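4-hydroxy-3-methylbut-2-enyl diphosphate reductase (Aquifex aeolicus, PDB 3DNF) catalyses the last step of the non-mevalonate isoprenoid pathway, reducing (E)-4-hydroxy-3-methylbut-2-enyl diphosphate to isopentenyl and dimethylallyl diphosphate with the help of an iron-sulfur cluster. Local coordinates at residues L37-H42 against I70-G75; K100-A105 against G160-T165; E104-L109 against G132-C137; F115-G120 against G151-H156; G120-P125 against V143-E148. All coordinates share one frame; numbering follows the deposited sequence.

Interaction 1: L37-H42 against I70-G75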
# COMPACT_ATOMS: atom_id res chain seq x y z
N LEU B 37 28.41 2.38 22.65
CA LEU B 37 27.94 3.75 22.49
C LEU B 37 26.52 3.86 23.04
O LEU B 37 25.54 3.61 22.32
CB LEU B 37 27.96 4.13 21.01
CG LEU B 37 29.30 4.42 20.36
CD1 LEU B 37 29.06 4.68 18.86
CD2 LEU B 37 29.93 5.65 21.04
N GLY B 38 26.44 4.23 24.31
CA GLY B 38 25.22 4.16 25.12
C GLY B 38 25.06 2.72 25.63
O GLY B 38 25.79 1.83 25.18
N PRO B 39 24.10 2.48 26.52
CA PRO B 39 23.86 1.12 27.03
C PRO B 39 23.41 0.20 25.89
O PRO B 39 22.60 0.59 25.05
CB PRO B 39 22.75 1.31 28.05
CG PRO B 39 22.03 2.50 27.56
CD PRO B 39 23.11 3.42 27.08
N ILE B 40 23.93 -1.03 25.85
CA ILE B 40 23.74 -1.85 24.66
C ILE B 40 22.27 -2.27 24.44
O ILE B 40 21.88 -2.53 23.30
CB ILE B 40 24.63 -3.11 24.71
CG1 ILE B 40 24.65 -3.78 23.34
CG2 ILE B 40 24.22 -4.02 25.85
CD1 ILE B 40 25.95 -4.58 23.09
N ILE B 41 21.53 -2.37 25.53
CA ILE B 41 20.09 -2.70 25.55
C ILE B 41 19.48 -2.05 26.77
O ILE B 41 20.21 -1.70 27.72
CB ILE B 41 19.80 -4.23 25.59
CG1 ILE B 41 20.49 -4.92 26.79
CG2 ILE B 41 20.14 -4.88 24.24
CD1 ILE B 41 19.75 -6.15 27.25
N HIS B 42 18.15 -1.89 26.79
CA HIS B 42 17.50 -1.34 27.99
C HIS B 42 17.19 -2.45 28.99
O HIS B 42 16.06 -2.88 29.14
CB HIS B 42 16.28 -0.49 27.65
CG HIS B 42 16.62 0.78 26.94
ND1 HIS B 42 17.89 1.33 26.96
CD2 HIS B 42 15.86 1.62 26.18
CE1 HIS B 42 17.90 2.44 26.24
NE2 HIS B 42 16.69 2.64 25.76
N ILE B 70 31.69 0.51 20.45
CA ILE B 70 30.77 -0.42 19.77
C ILE B 70 29.46 0.26 19.39
O ILE B 70 28.69 0.76 20.26
CB ILE B 70 30.53 -1.70 20.60
CG1 ILE B 70 31.89 -2.39 20.91
CG2 ILE B 70 29.57 -2.67 19.86
CD1 ILE B 70 31.90 -3.09 22.25
N ILE B 71 29.23 0.32 18.08
CA ILE B 71 27.95 0.92 17.56
C ILE B 71 26.82 -0.07 17.89
O ILE B 71 26.96 -1.25 17.59
CB ILE B 71 28.04 1.15 16.06
CG1 ILE B 71 29.19 2.15 15.75
CG2 ILE B 71 26.63 1.62 15.47
CD1 ILE B 71 29.39 2.45 14.27
N ARG B 72 25.71 0.43 18.45
CA ARG B 72 24.64 -0.47 18.85
C ARG B 72 23.87 -0.99 17.64
O ARG B 72 24.04 -0.49 16.51
CB ARG B 72 23.69 0.21 19.84
CG ARG B 72 24.38 0.70 21.15
CD ARG B 72 23.37 1.17 22.15
NE ARG B 72 22.60 2.34 21.71
CZ ARG B 72 21.94 3.15 22.54
NH1 ARG B 72 22.00 2.96 23.84
NH2 ARG B 72 21.26 4.18 22.06
N SER B 73 23.05 -2.01 17.90
CA SER B 73 22.31 -2.72 16.86
C SER B 73 21.44 -1.78 15.99
O SER B 73 21.15 -2.13 14.85
CB SER B 73 21.46 -3.83 17.46
OG SER B 73 20.45 -3.24 18.28
N HIS B 74 21.06 -0.63 16.53
CA HIS B 74 20.25 0.37 15.80
C HIS B 74 21.04 1.23 14.83
O HIS B 74 20.46 1.91 13.98
CB HIS B 74 19.31 1.20 16.74
CG HIS B 74 20.02 2.05 17.75
ND1 HIS B 74 21.06 2.91 17.42
CD2 HIS B 74 19.80 2.23 19.08
CE1 HIS B 74 21.47 3.54 18.51
NE2 HIS B 74 20.71 3.16 19.52
N GLY B 75 22.37 1.18 14.92
CA GLY B 75 23.15 1.97 13.96
C GLY B 75 23.23 3.45 14.29
O GLY B 75 22.59 3.97 15.24
O HOH W 1 25.18 3.24 19.10
O HOH W 2 22.58 -3.16 20.54
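Leu-37 and Ile-70 continue the pairing of two parallel strands: Leu-37 N donates to Ile-70 O over 2.9 Å with an N-H...O angle of 165°. Beyond this bond direct backbone pairing stops, and two waters join the chains. One bridges Leu-37 O to Arg-72 N, the other Ile-40 O to Ser-73 N, while Arg-72 to Gly-75 fold into a type I turn. The side chain of Arg-72 spans the gap and buries the most surface here. The chain bends at chi3 (-64°), turning NE toward the 37-42 loop, whose carbonyls the guanidinium meets. NH1 donates a hydrogen bond to Pro-39 O at 2.7 Å, the oxygen lying out of the guanidinium plane, and Leu-37 O sits over one face, nearer its rim than its centre. The ring of Pro-39 closes on the same nitrogen, its CD 3.5 Å from Arg-72 NH1. Gly-38 passes so near that a side chain would run into Arg-72 NH1, and its positive phi also suits glycine. On the far side of the guanidinium, Arg-72 NH2 donates to His-74 NE2 at 2.8 Å, in the plane of the imidazole. His-74 ND1 in turn gives its hydrogen to a lone pair of Gly-75 O at 2.9 Å, which settles the rotation of the ring. At the strand end, Leu-37 CD1 lies alongside Ile-71 CG1, 4.0 Å away. Loops following the C-terminal ends of parallel strands are the usual place for an active site in an open alpha/beta fold; these two carry His-42 and His-74, both predicted to bind the diphosphate substrate and products.

Interaction 2: K100-A105 against G160-T165; sequences KAVHEA and GIVAQT. With F3S (Fe3-s4 cluster), chain E.
Val-162 is the first residue of 160-165 to meet the helix, whose 100-105 part runs nearly antiparallel to strand 160-163, the two axes 9.1 Å apart. Its two methyls divide the work: CG1, anti to the carbonyl carbon (chi1 -63°), rests on Ala-105 CB at 3.9 Å, while CG2, between the backbone N and the carbonyl carbon, looks toward Val-102 CG1 at 4.2 Å. At Ala-163 the backbone takes over from the side chain. Its carbonyl oxygen lies against both methyls of Val-102, 3.8 Å from CG2, and is hydrogen-bonded to the hydroxyl of Thr-191. The side chain of Gln-164 leaves the helix, and its OE1 accepts from Glu-121 N. Thr-165 then brings CG2 to within 3.9 Å of Val-102 CG2, and its CB stands 3.5 Å from sulfur S1 of the iron-sulfur cluster. The hydroxyl of Thr-165 is hydrogen-bonded to Glu-126, the predicted proton donor. An alanine in place of Val-102 would probably open a gap between helix and strand and take away the methyl that packs on Thr-165 CG2. No hydrogen bond crosses this buried contact, which is held across the two segments by van der Waals packing, mostly of methyls. Helix 97-111 lies on one face of the parallel sheet, with Val-106 and Leu-109 also covering Val-162; helix 125-136 adds Thr-130 against Val-102, and helix 169-182 packs on Ile-161 and Ala-163.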
# COMPACT_ATOMS: atom_id res chain seq x y z
N LYS B 100 21.10 -2.46 8.61
CA LYS B 100 21.91 -2.15 7.44
C LYS B 100 21.15 -2.32 6.12
O LYS B 100 21.38 -1.56 5.18
CB LYS B 100 23.18 -2.98 7.38
CG LYS B 100 24.27 -2.65 8.45
CD LYS B 100 24.67 -1.14 8.54
CE LYS B 100 25.09 -0.57 7.22
NZ LYS B 100 25.40 0.86 7.36
N ALA B 101 20.24 -3.27 6.06
CA ALA B 101 19.41 -3.43 4.86
C ALA B 101 18.48 -2.21 4.62
O ALA B 101 18.15 -1.91 3.48
CB ALA B 101 18.61 -4.70 4.94
N VAL B 102 18.00 -1.58 5.69
CA VAL B 102 17.23 -0.33 5.53
C VAL B 102 18.12 0.75 4.95
O VAL B 102 17.71 1.52 4.07
CB VAL B 102 16.58 0.15 6.84
CG1 VAL B 102 15.64 1.32 6.58
CG2 VAL B 102 15.86 -0.99 7.57
N HIS B 103 19.34 0.87 5.50
CA HIS B 103 20.31 1.85 4.95
C HIS B 103 20.54 1.64 3.43
O HIS B 103 20.57 2.61 2.63
CB HIS B 103 21.64 1.67 5.65
CG HIS B 103 21.61 1.94 7.12
ND1 HIS B 103 22.72 1.75 7.92
CD2 HIS B 103 20.63 2.38 7.93
CE1 HIS B 103 22.41 2.06 9.17
NE2 HIS B 103 21.16 2.47 9.20
N GLU B 104 20.71 0.37 3.06
CA GLU B 104 20.91 -0.02 1.67
C GLU B 104 19.67 0.37 0.83
O GLU B 104 19.81 0.92 -0.27
CB GLU B 104 21.21 -1.51 1.56
CG GLU B 104 22.61 -1.87 2.11
CD GLU B 104 22.78 -3.36 2.43
OE1 GLU B 104 22.04 -4.21 1.86
OE2 GLU B 104 23.68 -3.70 3.26
N ALA B 105 18.49 0.11 1.38
CA ALA B 105 17.23 0.26 0.66
C ALA B 105 16.97 1.73 0.37
O ALA B 105 16.50 2.09 -0.73
CB ALA B 105 16.08 -0.30 1.45
N GLY B 160 9.12 5.95 -2.84
CA GLY B 160 9.64 4.68 -2.31
C GLY B 160 9.44 4.58 -0.81
O GLY B 160 9.82 5.49 -0.05
N ILE B 161 8.95 3.41 -0.35
CA ILE B 161 8.57 3.27 1.02
C ILE B 161 9.35 2.17 1.69
O ILE B 161 9.39 1.04 1.18
CB ILE B 161 7.03 3.04 1.16
CG1 ILE B 161 6.31 4.17 0.45
CG2 ILE B 161 6.58 2.95 2.64
CD1 ILE B 161 4.80 3.97 0.33
N VAL B 162 9.98 2.52 2.82
CA VAL B 162 10.64 1.53 3.68
C VAL B 162 10.11 1.64 5.13
O VAL B 162 9.30 2.54 5.44
CB VAL B 162 12.19 1.65 3.64
CG1 VAL B 162 12.67 1.37 2.22
CG2 VAL B 162 12.64 2.99 4.17
N ALA B 163 10.54 0.72 5.99
CA ALA B 163 10.06 0.69 7.38
C ALA B 163 11.20 0.64 8.37
O ALA B 163 12.26 0.03 8.12
CB ALA B 163 9.14 -0.51 7.62
N GLN B 164 11.00 1.32 9.48
CA GLN B 164 11.81 1.05 10.66
C GLN B 164 11.63 -0.45 10.96
O GLN B 164 10.54 -1.00 10.80
CB GLN B 164 11.31 1.92 11.80
CG GLN B 164 12.15 1.83 13.08
CD GLN B 164 11.49 2.54 14.24
OE1 GLN B 164 10.45 3.18 14.08
NE2 GLN B 164 12.09 2.45 15.43
N THR B 165 12.71 -1.14 11.32
CA THR B 165 12.67 -2.62 11.49
C THR B 165 11.57 -3.10 12.44
O THR B 165 10.98 -4.18 12.24
CB THR B 165 14.02 -3.21 11.94
OG1 THR B 165 14.42 -2.67 13.22
CG2 THR B 165 15.14 -2.96 10.85
FE1 F3S E . 15.22 -7.53 14.11
FE3 F3S E . 17.83 -6.78 14.07
FE4 F3S E . 16.57 -7.33 16.12
S1 F3S E . 16.09 -5.76 13.02
S2 F3S E . 14.40 -7.22 16.22
S3 F3S E . 17.02 -8.84 14.63
S4 F3S E . 18.28 -5.99 16.18

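Interaction 3: E104-L109 against G132-C137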
# COMPACT_ATOMS: atom_id res chain seq x y z
N GLU B 104 20.71 0.37 3.06
CA GLU B 104 20.91 -0.02 1.67
C GLU B 104 19.67 0.37 0.83
O GLU B 104 19.81 0.92 -0.27
CB GLU B 104 21.21 -1.51 1.56
CG GLU B 104 22.61 -1.87 2.11
CD GLU B 104 22.78 -3.36 2.43
OE1 GLU B 104 22.04 -4.21 1.86
OE2 GLU B 104 23.68 -3.70 3.26
N ALA B 105 18.49 0.11 1.38
CA ALA B 105 17.23 0.26 0.66
C ALA B 105 16.97 1.73 0.37
O ALA B 105 16.50 2.09 -0.73
CB ALA B 105 16.08 -0.30 1.45
N VAL B 106 17.27 2.61 1.34
CA VAL B 106 16.98 4.05 1.06
C VAL B 106 17.91 4.56 -0.02
O VAL B 106 17.51 5.39 -0.89
CB VAL B 106 16.93 4.95 2.31
CG1 VAL B 106 15.82 4.52 3.29
CG2 VAL B 106 18.32 5.06 2.98
N CYS B 107 19.11 4.03 -0.04
CA CYS B 107 20.03 4.45 -1.10
C CYS B 107 19.69 3.89 -2.49
O CYS B 107 19.81 4.59 -3.48
CB CYS B 107 21.48 4.15 -0.73
SG CYS B 107 22.01 5.10 0.77
N GLN B 108 19.27 2.64 -2.54
CA GLN B 108 18.78 2.01 -3.75
C GLN B 108 17.60 2.79 -4.31
O GLN B 108 17.61 3.11 -5.49
CB GLN B 108 18.43 0.55 -3.51
CG GLN B 108 17.87 -0.13 -4.76
CD GLN B 108 17.12 -1.40 -4.41
OE1 GLN B 108 17.31 -1.97 -3.34
NE2 GLN B 108 16.27 -1.84 -5.32
N LEU B 109 16.60 3.11 -3.45
CA LEU B 109 15.45 3.86 -3.88
C LEU B 109 15.83 5.25 -4.42
O LEU B 109 15.25 5.72 -5.41
CB LEU B 109 14.43 3.96 -2.72
CG LEU B 109 13.65 2.67 -2.35
CD1 LEU B 109 12.84 2.92 -1.07
CD2 LEU B 109 12.72 2.18 -3.47
N GLY B 132 20.40 9.58 8.07
CA GLY B 132 21.80 9.93 7.77
C GLY B 132 22.31 9.24 6.51
O GLY B 132 23.05 9.83 5.73
N TYR B 133 21.90 7.99 6.30
CA TYR B 133 22.24 7.29 5.06
C TYR B 133 21.54 7.91 3.83
O TYR B 133 22.13 8.03 2.75
CB TYR B 133 21.95 5.79 5.21
CG TYR B 133 23.12 5.17 5.90
CD1 TYR B 133 23.18 5.09 7.29
CD2 TYR B 133 24.22 4.77 5.14
CE1 TYR B 133 24.31 4.55 7.93
CE2 TYR B 133 25.37 4.24 5.76
CZ TYR B 133 25.41 4.14 7.15
OH TYR B 133 26.53 3.60 7.76
N LEU B 134 20.27 8.29 4.02
CA LEU B 134 19.50 8.89 2.95
C LEU B 134 20.18 10.19 2.55
O LEU B 134 20.38 10.48 1.35
CB LEU B 134 18.06 9.19 3.41
CG LEU B 134 17.12 9.83 2.37
CD1 LEU B 134 16.86 8.91 1.15
CD2 LEU B 134 15.82 10.27 3.02
N ARG B 135 20.59 10.97 3.55
CA ARG B 135 21.26 12.24 3.28
C ARG B 135 22.61 11.99 2.57
O ARG B 135 22.95 12.70 1.61
CB ARG B 135 21.43 13.03 4.58
CG ARG B 135 22.39 14.24 4.50
CD ARG B 135 22.41 15.08 5.79
NE ARG B 135 22.73 14.25 6.95
CZ ARG B 135 21.87 13.92 7.92
NH1 ARG B 135 20.61 14.39 7.91
NH2 ARG B 135 22.28 13.14 8.93
N ALA B 136 23.34 10.97 3.03
CA ALA B 136 24.67 10.64 2.48
C ALA B 136 24.64 10.26 1.00
O ALA B 136 25.57 10.54 0.24
CB ALA B 136 25.31 9.53 3.30
N CYS B 137 23.56 9.63 0.58
CA CYS B 137 23.46 9.21 -0.81
C CYS B 137 22.68 10.22 -1.64
O CYS B 137 22.25 9.93 -2.76
CB CYS B 137 22.85 7.83 -0.93
SG CYS B 137 21.13 7.83 -0.51
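Cys-107 and Cys-137 form a disulfide that ties together two helices of an open alpha/beta lobe, crossing at -31° with their axes 8.6 Å apart. The conformer described, one of two deposited for Cys-137, has its sulfur 3.1 Å from Cys-107 SG and so does not itself have the bonded geometry. Next to Cys-107, on the side of the helix toward the sheet, Val-106 fills the space between the helices. Its CG2 lies 3.9 Å from Leu-134 N, on the backbone of the second helix, and 4.3 Å from Tyr-133 CB. Leu-134 has CG anti to the backbone N (chi1 180°), and chi2 (63°) then sets its CD1 4.1 Å from Val-106 CB. The ring of Tyr-133 leads away from this seam and stacks on His-103. On the sheet side, Val-116 of strand 115-119 packs against both Val-106 and Leu-134, so that helices 97-111 and 125-136 share the same face of the sheet. At its C-terminal end, helix 125-136 gives way to Cys-137, the first residue to leave helical geometry. Its backbone nitrogen still donates to Tyr-133 O at 3.1 Å, and that same carbonyl oxygen lies 3.5 Å from Cys-107 SG.

Interaction 4: F115-G120 against G151-H156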
# COMPACT_ATOMS: atom_id res chain seq x y z
N PHE B 115 11.31 9.55 -4.18
CA PHE B 115 11.25 10.32 -2.92
C PHE B 115 10.96 9.28 -1.82
O PHE B 115 10.05 8.51 -1.96
CB PHE B 115 10.10 11.32 -2.99
CG PHE B 115 9.91 12.12 -1.74
CD1 PHE B 115 10.64 13.29 -1.53
CD2 PHE B 115 8.99 11.72 -0.76
CE1 PHE B 115 10.46 14.06 -0.36
CE2 PHE B 115 8.80 12.47 0.42
CZ PHE B 115 9.52 13.65 0.61
N VAL B 116 11.74 9.28 -0.75
CA VAL B 116 11.67 8.16 0.22
C VAL B 116 10.74 8.52 1.40
O VAL B 116 10.87 9.55 2.05
CB VAL B 116 13.08 7.75 0.70
CG1 VAL B 116 13.01 6.71 1.85
CG2 VAL B 116 13.85 7.14 -0.48
N VAL B 117 9.86 7.57 1.72
CA VAL B 117 9.13 7.60 2.96
C VAL B 117 9.61 6.49 3.90
O VAL B 117 9.66 5.33 3.51
CB VAL B 117 7.64 7.45 2.65
CG1 VAL B 117 6.86 7.03 3.91
CG2 VAL B 117 7.06 8.74 2.03
N LEU B 118 10.08 6.88 5.07
CA LEU B 118 10.50 5.93 6.10
C LEU B 118 9.37 5.87 7.12
O LEU B 118 9.15 6.84 7.82
CB LEU B 118 11.81 6.41 6.75
CG LEU B 118 12.40 5.68 7.96
CD1 LEU B 118 12.57 4.21 7.63
CD2 LEU B 118 13.75 6.36 8.32
N VAL B 119 8.68 4.72 7.21
CA VAL B 119 7.60 4.57 8.19
C VAL B 119 8.22 4.15 9.54
O VAL B 119 8.86 3.10 9.67
CB VAL B 119 6.49 3.55 7.73
CG1 VAL B 119 5.35 3.51 8.76
CG2 VAL B 119 5.94 3.90 6.32
N GLY B 120 8.13 5.04 10.51
CA GLY B 120 8.78 4.78 11.80
C GLY B 120 8.63 5.93 12.77
O GLY B 120 7.96 6.92 12.48
N GLY B 151 1.46 13.89 3.76
CA GLY B 151 1.25 15.07 2.91
C GLY B 151 2.38 15.42 1.95
O GLY B 151 2.15 15.59 0.75
N GLU B 152 3.60 15.55 2.47
CA GLU B 152 4.74 15.94 1.64
C GLU B 152 5.09 14.89 0.56
O GLU B 152 5.45 15.26 -0.56
CB GLU B 152 5.95 16.26 2.53
CG GLU B 152 7.17 16.80 1.79
CD GLU B 152 7.02 18.26 1.38
OE1 GLU B 152 6.03 18.92 1.78
OE2 GLU B 152 7.89 18.74 0.62
N ALA B 153 4.96 13.60 0.88
CA ALA B 153 5.20 12.56 -0.10
C ALA B 153 4.18 12.61 -1.25
O ALA B 153 4.52 12.25 -2.37
CB ALA B 153 5.25 11.12 0.59
N LEU B 154 2.96 13.08 -0.96
CA LEU B 154 1.91 13.15 -1.99
C LEU B 154 2.18 14.20 -3.07
O LEU B 154 1.52 14.21 -4.11
CB LEU B 154 0.53 13.35 -1.35
CG LEU B 154 0.11 12.33 -0.27
CD1 LEU B 154 -1.38 12.50 0.04
CD2 LEU B 154 0.45 10.85 -0.63
N LYS B 155 3.17 15.04 -2.83
CA LYS B 155 3.61 16.06 -3.79
C LYS B 155 4.45 15.44 -4.90
O LYS B 155 4.68 16.06 -5.93
CB LYS B 155 4.43 17.14 -3.07
CG LYS B 155 3.62 18.00 -2.12
CD LYS B 155 4.55 18.94 -1.37
CE LYS B 155 3.77 19.85 -0.46
NZ LYS B 155 4.72 20.64 0.38
N HIS B 156 4.89 14.20 -4.71
CA HIS B 156 5.81 13.57 -5.65
C HIS B 156 5.09 12.51 -6.47
O HIS B 156 4.13 11.91 -6.00
CB HIS B 156 6.98 12.94 -4.88
CG HIS B 156 7.86 13.96 -4.24
ND1 HIS B 156 7.59 14.51 -3.01
CD2 HIS B 156 8.96 14.59 -4.70
CE1 HIS B 156 8.49 15.44 -2.73
NE2 HIS B 156 9.35 15.48 -3.73
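Phe-115 and His-156 make an offset stack, ring centroids 3.9 Å apart and planes only 13° from parallel. The tight part of the contact is here and just beside it. Phe-115 CG lies anti to the backbone N (chi1 177°), which carries the ring away from its strand toward the 151-156 segment. CD1 of Phe-115 then sits over one face of the imidazole, near its rim, 3.3 Å from His-156 CE1. Phe-115 CB lies over the same imidazole in a CH-pi contact, 3.9 Å from the ring centroid. Past the stack, Phe-115 CE2 reaches Ala-153 CA at 3.6 Å. Packing is tight too where Val-117 CG2 meets Ala-153 CB at 3.3 Å, shorter than usual for two methyls. Toward solvent the contact thins out: Glu-152 brings only CG to Phe-115 CZ, at 4.1 Å, while its carboxylate is held by a salt bridge from the exposed Lys-155, NZ to OE1 2.6 Å. Ile-142 touches both Phe-115 and Glu-152; the segment lies over one face of the sheet, in the connection from edge strand 141-144 to strand 158-163. A leucine in place of Phe-115 would probably leave the imidazole of His-156 without its stacking partner and freer to turn. A weak hydrogen bond from His-156 ND1 to Glu-152 O, in the plane of the imidazole, also restrains that ring. Stacking and methyl packing join the segments, with no hydrogen bond between them, and the Glu-152/Lys-155 pair stays within its own segment on the outer side.

Interaction 5: G120-P125 against V143-E148; sequences GEKNHP and VVETLE
Glu-145 has CG anti to its backbone N (chi1 -176°) and an extended chain beyond, which carries its carboxylate across to the turn at Glu-121 to His-124. There OE1 accepts from Lys-122 N at 3.0 Å, the N-H coming from above the carboxylate plane with an N-H...O angle of 160°. A water bridges the same oxygen to Asn-123 N, so OE1 gathers two hydrogen bonds at the type I turn. The stem of Glu-145 lies on the backbone of Gly-120, CB at 3.3 Å from Gly-120 O. Just past the end of strand 115-119, Gly-120 N still donates to Val-144 O over 3.1 Å. Val-143 CG1 packs on Lys-122 CG at 3.7 Å, and the extended lysine chain continues past it to a salt bridge with Asp-149. Asp-149 also accepts from Glu-145 N, and Glu-121 N is held by Gln-164. The turn leads directly into helix 125-136, with His-124, a predicted substrate ligand, at the N-cap position. The side chains of Glu-121 and Glu-145 lie side by side, their carboxylate planes 69° apart and OE2 to OE2 5.0 Å; the two donors at Glu-145 OE1, Lys-122 N and the water, would probably ease this like-charge proximity, the Lys-122 ammonium adding at most a more distant effect.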
# COMPACT_ATOMS: atom_id res chain seq x y z
N GLY B 120 8.13 5.04 10.51
CA GLY B 120 8.78 4.78 11.80
C GLY B 120 8.63 5.93 12.77
O GLY B 120 7.96 6.92 12.48
N GLU B 121 9.31 5.80 13.90
CA GLU B 121 9.32 6.80 14.97
C GLU B 121 10.42 7.86 14.74
O GLU B 121 11.62 7.53 14.75
CB GLU B 121 9.51 6.10 16.32
CG GLU B 121 9.47 7.06 17.51
CD GLU B 121 9.75 6.41 18.87
OE1 GLU B 121 10.13 5.21 18.94
OE2 GLU B 121 9.60 7.14 19.88
N LYS B 122 10.01 9.11 14.51
CA LYS B 122 10.95 10.20 14.16
C LYS B 122 12.21 10.29 15.03
O LYS B 122 13.34 10.33 14.51
CB LYS B 122 10.25 11.56 14.13
CG LYS B 122 9.21 11.68 13.02
CD LYS B 122 8.54 13.02 13.00
CE LYS B 122 7.53 13.05 11.88
NZ LYS B 122 6.82 14.33 11.80
N ASN B 123 12.03 10.27 16.34
CA ASN B 123 13.18 10.46 17.23
C ASN B 123 13.90 9.16 17.60
O ASN B 123 14.79 9.15 18.45
CB ASN B 123 12.77 11.23 18.49
CG ASN B 123 13.92 12.07 19.08
OD1 ASN B 123 14.75 12.63 18.34
ND2 ASN B 123 13.97 12.16 20.41
N HIS B 124 13.54 8.05 16.96
CA HIS B 124 14.18 6.80 17.33
C HIS B 124 15.57 6.74 16.72
O HIS B 124 15.73 7.11 15.56
CB HIS B 124 13.37 5.58 16.90
CG HIS B 124 13.95 4.29 17.41
ND1 HIS B 124 13.40 3.59 18.46
CD2 HIS B 124 15.04 3.58 17.02
CE1 HIS B 124 14.12 2.51 18.70
NE2 HIS B 124 15.12 2.48 17.84
N PRO B 125 16.58 6.28 17.49
CA PRO B 125 17.95 6.18 16.92
C PRO B 125 18.10 5.41 15.59
O PRO B 125 18.95 5.77 14.74
CB PRO B 125 18.74 5.51 18.05
CG PRO B 125 17.97 5.82 19.31
CD PRO B 125 16.53 5.82 18.90
N VAL B 143 10.11 11.03 7.36
CA VAL B 143 9.59 10.00 8.28
C VAL B 143 8.09 10.15 8.41
O VAL B 143 7.58 11.27 8.59
CB VAL B 143 10.23 10.10 9.69
CG1 VAL B 143 9.68 8.95 10.60
CG2 VAL B 143 11.74 10.03 9.58
N VAL B 144 7.37 9.04 8.28
CA VAL B 144 5.94 9.03 8.49
C VAL B 144 5.66 8.27 9.78
O VAL B 144 5.82 7.05 9.85
CB VAL B 144 5.21 8.40 7.24
CG1 VAL B 144 3.72 8.07 7.60
CG2 VAL B 144 5.23 9.41 6.07
N GLU B 145 5.21 9.01 10.81
CA GLU B 145 4.95 8.40 12.11
C GLU B 145 3.45 8.29 12.34
O GLU B 145 2.98 7.36 13.02
CB GLU B 145 5.63 9.18 13.24
CG GLU B 145 5.44 8.49 14.57
CD GLU B 145 6.29 9.06 15.68
OE1 GLU B 145 7.25 9.82 15.40
OE2 GLU B 145 6.00 8.69 16.85
N THR B 146 2.72 9.23 11.78
CA THR B 146 1.27 9.16 11.77
C THR B 146 0.77 9.48 10.36
O THR B 146 1.52 10.01 9.54
CB THR B 146 0.61 10.12 12.81
OG1 THR B 146 0.78 11.48 12.39
CG2 THR B 146 1.21 9.92 14.18
N LEU B 147 -0.49 9.19 10.08
CA LEU B 147 -0.99 9.30 8.73
C LEU B 147 -0.92 10.74 8.19
O LEU B 147 -0.73 10.95 7.00
CB LEU B 147 -2.39 8.69 8.62
CG LEU B 147 -2.85 8.06 7.30
CD1 LEU B 147 -1.85 7.09 6.67
CD2 LEU B 147 -4.18 7.36 7.56
N GLU B 148 -1.00 11.72 9.09
CA GLU B 148 -0.93 13.14 8.71
C GLU B 148 0.44 13.51 8.14
O GLU B 148 0.54 14.50 7.39
CB GLU B 148 -1.28 14.05 9.90
CG GLU B 148 -2.73 14.48 9.94
CD GLU B 148 -2.91 15.93 10.41
OE1 GLU B 148 -2.20 16.34 11.36
OE2 GLU B 148 -3.76 16.65 9.83
O HOH W 3 9.16 10.53 17.32

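In the fold
Interactions 2 to 5 belong to one lobe and its parallel sheet; interaction 1 lies in another, touching interaction 5 where His-74 packs on Pro-125. Interaction 2 is buried and without a hydrogen bond across its segments, and interaction 3 continues outward along the same helix 97-111 to a partly exposed cysteine pair. Interaction 4 sits against the sheet away from the annotated sites, holding by aromatic and methyl packing, and shares Gly-120 with interaction 5. Interactions 1 and 5, both at strand ends, are partly buried and rely on hydrogen bonds and water. With Thr-165 of interaction 2, their loops bring predicted substrate-binding residues toward the cluster.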